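Local coordinates for glycosyl hydrolase BlGH5_18 (Bifidobacterium longum subsp. infantis, PDB 7LQX), which is a family 5 glycoside hydrolase of N-glycan breakdown that probably cleaves the beta-mannosidic bond of the glycan core, at residues Asp100-Val105 against Pro271-Glu276; Leu158-Glu163 against Asp189-Val194. One frame throughout, in Å; residues are numbered along the deposited sequence.

Contact 1: residues Asp100-Val105 against Pro271-Glu276. With EDO (1,2-ethanediol), chain D.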
ATOM      1  N   ASP A 100      22.237  19.362  -9.235  1.00 10.58           N
ATOM      2  CA  ASP A 100      21.763  18.260 -10.054  1.00 10.83           C
ATOM      3  C   ASP A 100      20.833  17.369  -9.238  1.00  9.67           C
ATOM      4  O   ASP A 100      20.832  17.394  -8.005  1.00 10.00           O
ATOM      5  CB  ASP A 100      22.941  17.436 -10.562  1.00 11.53           C
ATOM      6  CG  ASP A 100      23.816  18.221 -11.502  1.00 14.59           C
ATOM      7  OD1 ASP A 100      23.267  18.836 -12.434  1.00 14.47           O
ATOM      8  OD2 ASP A 100      25.041  18.251 -11.287  1.00 20.26           O
ATOM      9  N   ALA A 101      20.014  16.595  -9.939  1.00  9.65           N
ATOM     10  CA  ALA A 101      19.109  15.663  -9.287  1.00 10.32           C
ATOM     11  C   ALA A 101      19.213  14.291  -9.931  1.00  8.31           C
ATOM     12  O   ALA A 101      19.263  14.174 -11.158  1.00  9.53           O
ATOM     13  CB  ALA A 101      17.664  16.169  -9.350  1.00 11.52           C
ATOM     14  N   TYR A 102      19.282  13.267  -9.089  1.00  7.96           N
ATOM     15  CA  TYR A 102      19.194  11.860  -9.459  1.00  8.22           C
ATOM     16  C   TYR A 102      17.913  11.312  -8.843  1.00  7.90           C
ATOM     17  O   TYR A 102      17.591  11.627  -7.696  1.00  9.24           O
ATOM     18  CB  TYR A 102      20.421  11.112  -8.917  1.00  7.29           C
ATOM     19  CG  TYR A 102      21.710  11.579  -9.552  1.00  7.85           C
ATOM     20  CD1 TYR A 102      22.340  12.725  -9.110  1.00  9.29           C
ATOM     21  CD2 TYR A 102      22.264  10.900 -10.629  1.00  8.94           C
ATOM     22  CE1 TYR A 102      23.496  13.183  -9.711  1.00  9.47           C
ATOM     23  CE2 TYR A 102      23.429  11.346 -11.234  1.00  9.07           C
ATOM     24  CZ  TYR A 102      24.040  12.491 -10.770  1.00  8.94           C
ATOM     25  OH  TYR A 102      25.193  12.956 -11.369  1.00 11.33           O
ATOM     26  N   VAL A 103      17.145  10.535  -9.606  1.00  7.28           N
ATOM     27  CA  VAL A 103      15.824  10.082  -9.169  1.00  6.84           C
ATOM     28  C   VAL A 103      15.810   8.561  -9.107  1.00  7.24           C
ATOM     29  O   VAL A 103      16.266   7.897 -10.043  1.00  7.93           O
ATOM     30  CB  VAL A 103      14.732  10.584 -10.133  1.00  7.05           C
ATOM     31  CG1 VAL A 103      13.363  10.063  -9.724  1.00  9.17           C
ATOM     32  CG2 VAL A 103      14.724  12.092 -10.197  1.00 10.48           C
ATOM     33  N   ASP A 104      15.279   8.004  -8.017  1.00  6.94           N
ATOM     34  CA  ASP A 104      15.040   6.569  -7.912  1.00  7.36           C
ATOM     35  C   ASP A 104      13.584   6.304  -8.292  1.00  8.06           C
ATOM     36  O   ASP A 104      12.680   6.946  -7.743  1.00  7.59           O
ATOM     37  CB  ASP A 104      15.249   6.067  -6.483  1.00  8.26           C
ATOM     38  CG  ASP A 104      16.698   5.805  -6.141  1.00  9.70           C
ATOM     39  OD1 ASP A 104      17.555   6.674  -6.391  1.00  9.39           O
ATOM     40  OD2 ASP A 104      16.975   4.720  -5.583  1.00 10.74           O
ATOM     41  N   VAL A 105      13.343   5.336  -9.187  1.00  8.26           N
ATOM     42  CA  VAL A 105      12.003   5.214  -9.765  1.00  7.74           C
ATOM     43  C   VAL A 105      11.033   4.493  -8.830  1.00  8.57           C
ATOM     44  O   VAL A 105       9.921   4.983  -8.609  1.00  9.17           O
ATOM     45  CB  VAL A 105      12.012   4.569 -11.161  1.00  8.25           C
ATOM     46  CG1 VAL A 105      10.573   4.446 -11.688  1.00 10.19           C
ATOM     47  CG2 VAL A 105      12.867   5.374 -12.114  1.00  8.95           C
ATOM     48  N   PRO A 271      33.047   4.179 -12.317  1.00  6.90           N
ATOM     49  CA  PRO A 271      32.857   4.975 -11.099  1.00  7.35           C
ATOM     50  C   PRO A 271      32.122   4.194 -10.024  1.00  7.54           C
ATOM     51  O   PRO A 271      31.232   3.390 -10.306  1.00  7.69           O
ATOM     52  CB  PRO A 271      32.018   6.173 -11.574  1.00 10.00           C
ATOM     53  CG  PRO A 271      32.167   6.194 -13.080  1.00  9.64           C
ATOM     54  CD  PRO A 271      32.304   4.743 -13.457  1.00  8.80           C
ATOM     55  N   VAL A 272      32.511   4.457  -8.780  1.00  7.78           N
ATOM     56  CA  VAL A 272      31.828   3.957  -7.595  1.00  6.44           C
ATOM     57  C   VAL A 272      31.128   5.136  -6.929  1.00  7.47           C
ATOM     58  O   VAL A 272      31.779   6.095  -6.508  1.00  7.03           O
ATOM     59  CB  VAL A 272      32.811   3.302  -6.614  1.00  7.50           C
ATOM     60  CG1 VAL A 272      32.069   2.854  -5.369  1.00  9.10           C
ATOM     61  CG2 VAL A 272      33.514   2.130  -7.262  1.00  9.31           C
ATOM     62  N   TRP A 273      29.807   5.059  -6.803  1.00  6.30           N
ATOM     63  CA  TRP A 273      29.023   6.083  -6.122  1.00  6.29           C
ATOM     64  C   TRP A 273      28.663   5.558  -4.736  1.00  5.58           C
ATOM     65  O   TRP A 273      27.918   4.586  -4.614  1.00  6.26           O
ATOM     66  CB  TRP A 273      27.765   6.389  -6.937  1.00  6.37           C
ATOM     67  CG  TRP A 273      26.932   7.498  -6.369  1.00  6.62           C
ATOM     68  CD1 TRP A 273      27.256   8.312  -5.331  1.00  7.18           C
ATOM     69  CD2 TRP A 273      25.638   7.923  -6.820  1.00  7.31           C
ATOM     70  NE1 TRP A 273      26.243   9.209  -5.088  1.00  6.57           N
ATOM     71  CE2 TRP A 273      25.244   9.001  -6.002  1.00  6.64           C
ATOM     72  CE3 TRP A 273      24.784   7.507  -7.842  1.00  8.45           C
ATOM     73  CZ2 TRP A 273      24.027   9.655  -6.165  1.00  7.36           C
ATOM     74  CZ3 TRP A 273      23.587   8.162  -8.012  1.00  8.33           C
ATOM     75  CH2 TRP A 273      23.212   9.225  -7.173  1.00  8.65           C
ATOM     76  N   LEU A 274      29.229   6.179  -3.704  0.60  6.05           N
ATOM     77  CA  LEU A 274      28.774   5.982  -2.328  0.60  5.76           C
ATOM     78  C   LEU A 274      27.443   6.717  -2.226  0.60  6.59           C
ATOM     79  O   LEU A 274      27.357   7.868  -1.790  0.60  6.35           O
ATOM     80  CB  LEU A 274      29.809   6.526  -1.369  0.60  7.66           C
ATOM     81  CG  LEU A 274      29.595   6.199   0.101  0.60  6.78           C
ATOM     82  CD1 LEU A 274      29.335   4.731   0.348  0.60  5.74           C
ATOM     83  CD2 LEU A 274      30.832   6.662   0.870  0.60  7.12           C
ATOM     84  N   GLN A 275      26.393   6.033  -2.695  1.00  5.62           N
ATOM     85  CA  GLN A 275      25.079   6.639  -2.883  1.00  6.30           C
ATOM     86  C   GLN A 275      24.320   6.786  -1.577  1.00  6.54           C
ATOM     87  O   GLN A 275      23.426   7.637  -1.493  1.00  6.54           O
ATOM     88  CB  GLN A 275      24.312   5.794  -3.910  1.00  5.97           C
ATOM     89  CG  GLN A 275      22.980   6.368  -4.338  1.00  7.96           C
ATOM     90  CD  GLN A 275      22.216   5.466  -5.291  1.00  7.41           C
ATOM     91  OE1 GLN A 275      21.890   5.857  -6.423  1.00 10.32           O
ATOM     92  NE2 GLN A 275      21.931   4.274  -4.854  1.00  5.32           N
ATOM     93  N   GLU A 276      24.666   5.996  -0.563  1.00  5.77           N
ATOM     94  CA  GLU A 276      24.233   6.261   0.790  1.00  5.88           C
ATOM     95  C   GLU A 276      25.360   5.988   1.762  1.00  7.48           C
ATOM     96  O   GLU A 276      26.013   4.944   1.687  1.00  7.87           O
ATOM     97  CB  GLU A 276      23.081   5.355   1.251  1.00  7.39           C
ATOM     98  CG  GLU A 276      21.807   5.543   0.505  1.00  7.38           C
ATOM     99  CD  GLU A 276      20.710   4.622   0.959  1.00  6.75           C
ATOM    100  OE1 GLU A 276      20.885   3.869   1.949  1.00  8.22           O
ATOM    101  OE2 GLU A 276      19.667   4.633   0.272  1.00  7.76           O
TER
HETATM  102  C1  EDO D 503      17.799   3.946   2.824  1.00 13.20           C
HETATM  103  O1  EDO D 503      18.029   3.161   1.652  1.00  8.76           O
HETATM  104  C2  EDO D 503      16.293   4.134   2.983  1.00 13.89           C
HETATM  105  O2  EDO D 503      15.683   2.836   3.077  1.00 13.42           O
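W273 extends its ring away from its own strand, with CG anti to the backbone N (chi1 -176°). Y102 turns CG beside its backbone N (chi1 -65°), and the two rings meet inside the (beta/alpha)8 barrel of family 5. Strands 100-104 and 272-277 are not neighbours in the barrel sheet. They face each other across its interior, with the CA atoms of Y102 and Q275 10.3 Å apart. The rings form an edge-to-face stack, W273 giving the edge of its six-membered ring to one face of Y102. Their planes stand at 59° and the centroids are 4.9 Å apart. CH2 of W273 comes closest, 3.7 Å from CG of Y102. The indole is held by a hydrogen bond from NE1 to T310. Q275 packs its CG over the indole, 3.7 Å above the plane. The Q275 amide is gripped by T159 at OE1 and by H232 at NE2. R64 salt-bridges both D104 and E276, joining the two strands. E276, near the end of the seventh strand, is probably the catalytic nucleophile, as family 5 enzymes carry theirs there. O1 of an ethanediol, probably from the crystallisation liquor, donates to its OE2 at 2.6 Å.

Contact 2: residues Leu158-Glu163 against Asp189-Val194. With EDO (1,2-ethanediol), chain D.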
ATOM      1  N   LEU A 158      18.736   8.179 -13.445  0.53  7.96           N
ATOM      2  CA  LEU A 158      17.868   7.483 -12.515  0.53  9.35           C
ATOM      3  C   LEU A 158      18.463   6.156 -12.085  0.53  8.90           C
ATOM      4  O   LEU A 158      19.244   5.519 -12.807  0.53  6.92           O
ATOM      5  CB  LEU A 158      16.464   7.289 -13.106  0.53  9.06           C
ATOM      6  CG  LEU A 158      16.355   6.479 -14.398  0.53  9.21           C
ATOM      7  CD1 LEU A 158      16.418   4.992 -14.109  0.53  9.96           C
ATOM      8  CD2 LEU A 158      15.069   6.830 -15.140  0.53 11.71           C
ATOM      9  N   THR A 159      18.080   5.769 -10.872  1.00  7.77           N
ATOM     10  CA  THR A 159      18.327   4.451 -10.315  1.00  7.69           C
ATOM     11  C   THR A 159      16.981   3.739 -10.354  1.00  7.64           C
ATOM     12  O   THR A 159      15.947   4.348 -10.068  1.00  7.42           O
ATOM     13  CB  THR A 159      18.790   4.591  -8.873  1.00  7.31           C
ATOM     14  OG1 THR A 159      19.964   5.410  -8.839  1.00  8.43           O
ATOM     15  CG2 THR A 159      19.135   3.259  -8.248  1.00  8.80           C
ATOM     16  N   LEU A 160      16.975   2.456 -10.711  1.00  7.40           N
ATOM     17  CA  LEU A 160      15.693   1.777 -10.876  1.00  7.41           C
ATOM     18  C   LEU A 160      14.845   1.864  -9.611  1.00  7.39           C
ATOM     19  O   LEU A 160      13.629   2.067  -9.682  1.00  7.62           O
ATOM     20  CB  LEU A 160      15.897   0.326 -11.299  1.00  8.33           C
ATOM     21  CG  LEU A 160      16.614   0.137 -12.627  1.00  8.93           C
ATOM     22  CD1 LEU A 160      16.709  -1.346 -12.959  1.00 10.25           C
ATOM     23  CD2 LEU A 160      15.941   0.878 -13.763  1.00 11.36           C
ATOM     24  N   GLY A 161      15.457   1.710  -8.444  1.00  7.08           N
ATOM     25  CA  GLY A 161      14.728   1.850  -7.192  1.00  6.26           C
ATOM     26  C   GLY A 161      15.642   1.526  -6.031  1.00  6.50           C
ATOM     27  O   GLY A 161      16.658   0.844  -6.184  1.00  7.42           O
ATOM     28  N   ASN A 162      15.253   2.005  -4.857  1.00  6.68           N
ATOM     29  CA  ASN A 162      16.127   1.875  -3.700  1.00  5.31           C
ATOM     30  C   ASN A 162      16.133   0.441  -3.183  1.00  5.80           C
ATOM     31  O   ASN A 162      15.101  -0.051  -2.723  1.00  6.69           O
ATOM     32  CB  ASN A 162      15.628   2.808  -2.606  1.00  6.80           C
ATOM     33  CG  ASN A 162      16.511   2.801  -1.407  1.00  6.67           C
ATOM     34  OD1 ASN A 162      17.710   3.034  -1.519  1.00  7.31           O
ATOM     35  ND2 ASN A 162      15.944   2.499  -0.246  1.00  7.71           N
ATOM     36  N   GLU A 163      17.289  -0.223  -3.212  1.00  7.91           N
ATOM     37  CA  GLU A 163      17.469  -1.505  -2.520  1.00  6.81           C
ATOM     38  C   GLU A 163      16.382  -2.513  -2.878  1.00  7.48           C
ATOM     39  O   GLU A 163      15.857  -3.226  -2.024  1.00  7.67           O
ATOM     40  CB  GLU A 163      17.547  -1.293  -1.005  1.00  7.59           C
ATOM     41  CG  GLU A 163      18.681  -0.364  -0.614  1.00  7.09           C
ATOM     42  CD  GLU A 163      18.752  -0.015   0.845  1.00  9.78           C
ATOM     43  OE1 GLU A 163      17.947  -0.546   1.642  1.00 10.58           O
ATOM     44  OE2 GLU A 163      19.623   0.813   1.187  1.00  9.65           O
ATOM     45  N   ASP A 189      16.663  -4.993 -19.127  1.00 12.57           N
ATOM     46  CA  ASP A 189      15.438  -4.552 -19.789  1.00 15.88           C
ATOM     47  C   ASP A 189      15.002  -3.174 -19.306  1.00 13.47           C
ATOM     48  O   ASP A 189      14.604  -2.325 -20.111  1.00 14.73           O
ATOM     49  CB  ASP A 189      14.353  -5.600 -19.532  1.00 19.90           C
ATOM     50  CG  ASP A 189      13.148  -5.459 -20.440  1.00 29.24           C
ATOM     51  OD1 ASP A 189      13.247  -4.812 -21.502  1.00 26.39           O
ATOM     52  OD2 ASP A 189      12.086  -6.012 -20.080  1.00 29.94           O
ATOM     53  N   LEU A 190      15.077  -2.930 -17.996  0.51 10.72           N
ATOM     54  CA  LEU A 190      14.648  -1.638 -17.464  0.51 11.01           C
ATOM     55  C   LEU A 190      15.691  -0.552 -17.705  0.51 10.85           C
ATOM     56  O   LEU A 190      15.334   0.596 -18.001  0.51 11.63           O
ATOM     57  CB  LEU A 190      14.323  -1.765 -15.974  0.51 11.34           C
ATOM     58  CG  LEU A 190      12.895  -2.190 -15.631  0.51 11.81           C
ATOM     59  CD1 LEU A 190      12.591  -3.613 -16.065  0.51 14.21           C
ATOM     60  CD2 LEU A 190      12.652  -2.026 -14.138  0.51 12.17           C
ATOM     61  N   LEU A 191      16.980  -0.886 -17.589  1.00 10.04           N
ATOM     62  CA  LEU A 191      18.028   0.107 -17.819  1.00 11.24           C
ATOM     63  C   LEU A 191      17.992   0.629 -19.247  1.00 11.29           C
ATOM     64  O   LEU A 191      18.352   1.786 -19.495  1.00 12.74           O
ATOM     65  CB  LEU A 191      19.399  -0.492 -17.504  1.00 11.04           C
ATOM     66  CG  LEU A 191      19.634  -0.822 -16.030  1.00 10.94           C
ATOM     67  CD1 LEU A 191      20.867  -1.698 -15.892  1.00 12.23           C
ATOM     68  CD2 LEU A 191      19.764   0.440 -15.169  1.00 10.91           C
ATOM     69  N   ALA A 192      17.575  -0.212 -20.195  1.00 13.43           N
ATOM     70  CA  ALA A 192      17.565   0.145 -21.606  1.00 12.75           C
ATOM     71  C   ALA A 192      16.564   1.237 -21.932  1.00 12.98           C
ATOM     72  O   ALA A 192      16.620   1.798 -23.030  1.00 14.95           O
ATOM     73  CB  ALA A 192      17.247  -1.092 -22.447  1.00 16.33           C
ATOM     74  N   VAL A 193      15.642   1.543 -21.017  1.00 14.42           N
ATOM     75  CA  VAL A 193      14.698   2.627 -21.254  1.00 14.00           C
ATOM     76  C   VAL A 193      15.408   3.969 -21.299  1.00 15.96           C
ATOM     77  O   VAL A 193      14.960   4.889 -21.994  1.00 17.83           O
ATOM     78  CB  VAL A 193      13.588   2.597 -20.190  1.00 14.74           C
ATOM     79  CG1 VAL A 193      12.625   3.755 -20.396  1.00 21.17           C
ATOM     80  CG2 VAL A 193      12.857   1.266 -20.238  1.00 14.70           C
ATOM     81  N   VAL A 194      16.520   4.109 -20.583  1.00 15.30           N
ATOM     82  CA  VAL A 194      17.230   5.380 -20.479  1.00 15.22           C
ATOM     83  C   VAL A 194      18.168   5.546 -21.666  1.00 15.86           C
ATOM     84  O   VAL A 194      18.838   4.596 -22.080  1.00 15.75           O
ATOM     85  CB  VAL A 194      18.023   5.416 -19.159  1.00 13.47           C
ATOM     86  CG1 VAL A 194      18.847   6.697 -19.037  1.00 15.68           C
ATOM     87  CG2 VAL A 194      17.087   5.261 -17.969  1.00 13.94           C
TER
HETATM   88  C1  EDO D 503      17.799   3.946   2.824  1.00 13.20           C
HETATM   89  O1  EDO D 503      18.029   3.161   1.652  1.00  8.76           O
HETATM   90  C2  EDO D 503      16.293   4.134   2.983  1.00 13.89           C
HETATM   91  O2  EDO D 503      15.683   2.836   3.077  1.00 13.42           O
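L158 and L160, near the end of strand 155-159, lie against the late part of helix 180-191 and the turn that follows it. The CA atoms of L160 and L190 are 7.5 Å apart, and those of L158 and V194 8.3 Å. A type I turn runs from L191 to V194, where V194 N bonds L191 O at 3.2 Å. The turn brings V194 round to L158. The contact itself is entirely apolar. L160 points at the helix, with CG beside its backbone N (chi1 -61°). Its two methyls reach L190, and CD2 lies 3.8 Å from L190 CB. L191 lies nearly perpendicular to L160, its CD2 4.1 Å from L160 CG. The side chains of L158 and V194 run antiparallel alongside one another. L158 has two conformers; in one, CD2 is 3.8 Å from V194 CG2. This is the outer layer of the (beta/alpha)8 barrel, where a helix covers the fourth strand. The chain then turns inward to N162 and E163 in an Asn-Glu pair, where family 5 enzymes carry the acid/base; E163 probably has that role. S204 receives the E163 backbone N-H, and H232 bonds OE2. N162 OD1 is held by R64. N162 ND2 donates to O1 of a bound ethanediol at 2.9 Å, with an N-H...O angle of 149°.

Both contacts are buried and share one barrel sheet, in which strands 100-104 and 155-159 are neighbours. They lie on different sides of it. Contact 1 spans the barrel interior; its centre is about 7 Å from the centre of the chain. Contact 2, whose centre is about 13 Å from the centre of the chain, lies between the sheet and its helical coat. The chemistry follows: rings and polar groups inside, aliphatic branches outside. Two backbone bonds tie them together, V103 O to T159 N and V105 N to T159 O, both 2.9 Å. The ends of 271-276 and 158-163 both reach the same ethanediol, in the pocket where E276 and E163, the probable catalytic pair, lie close together.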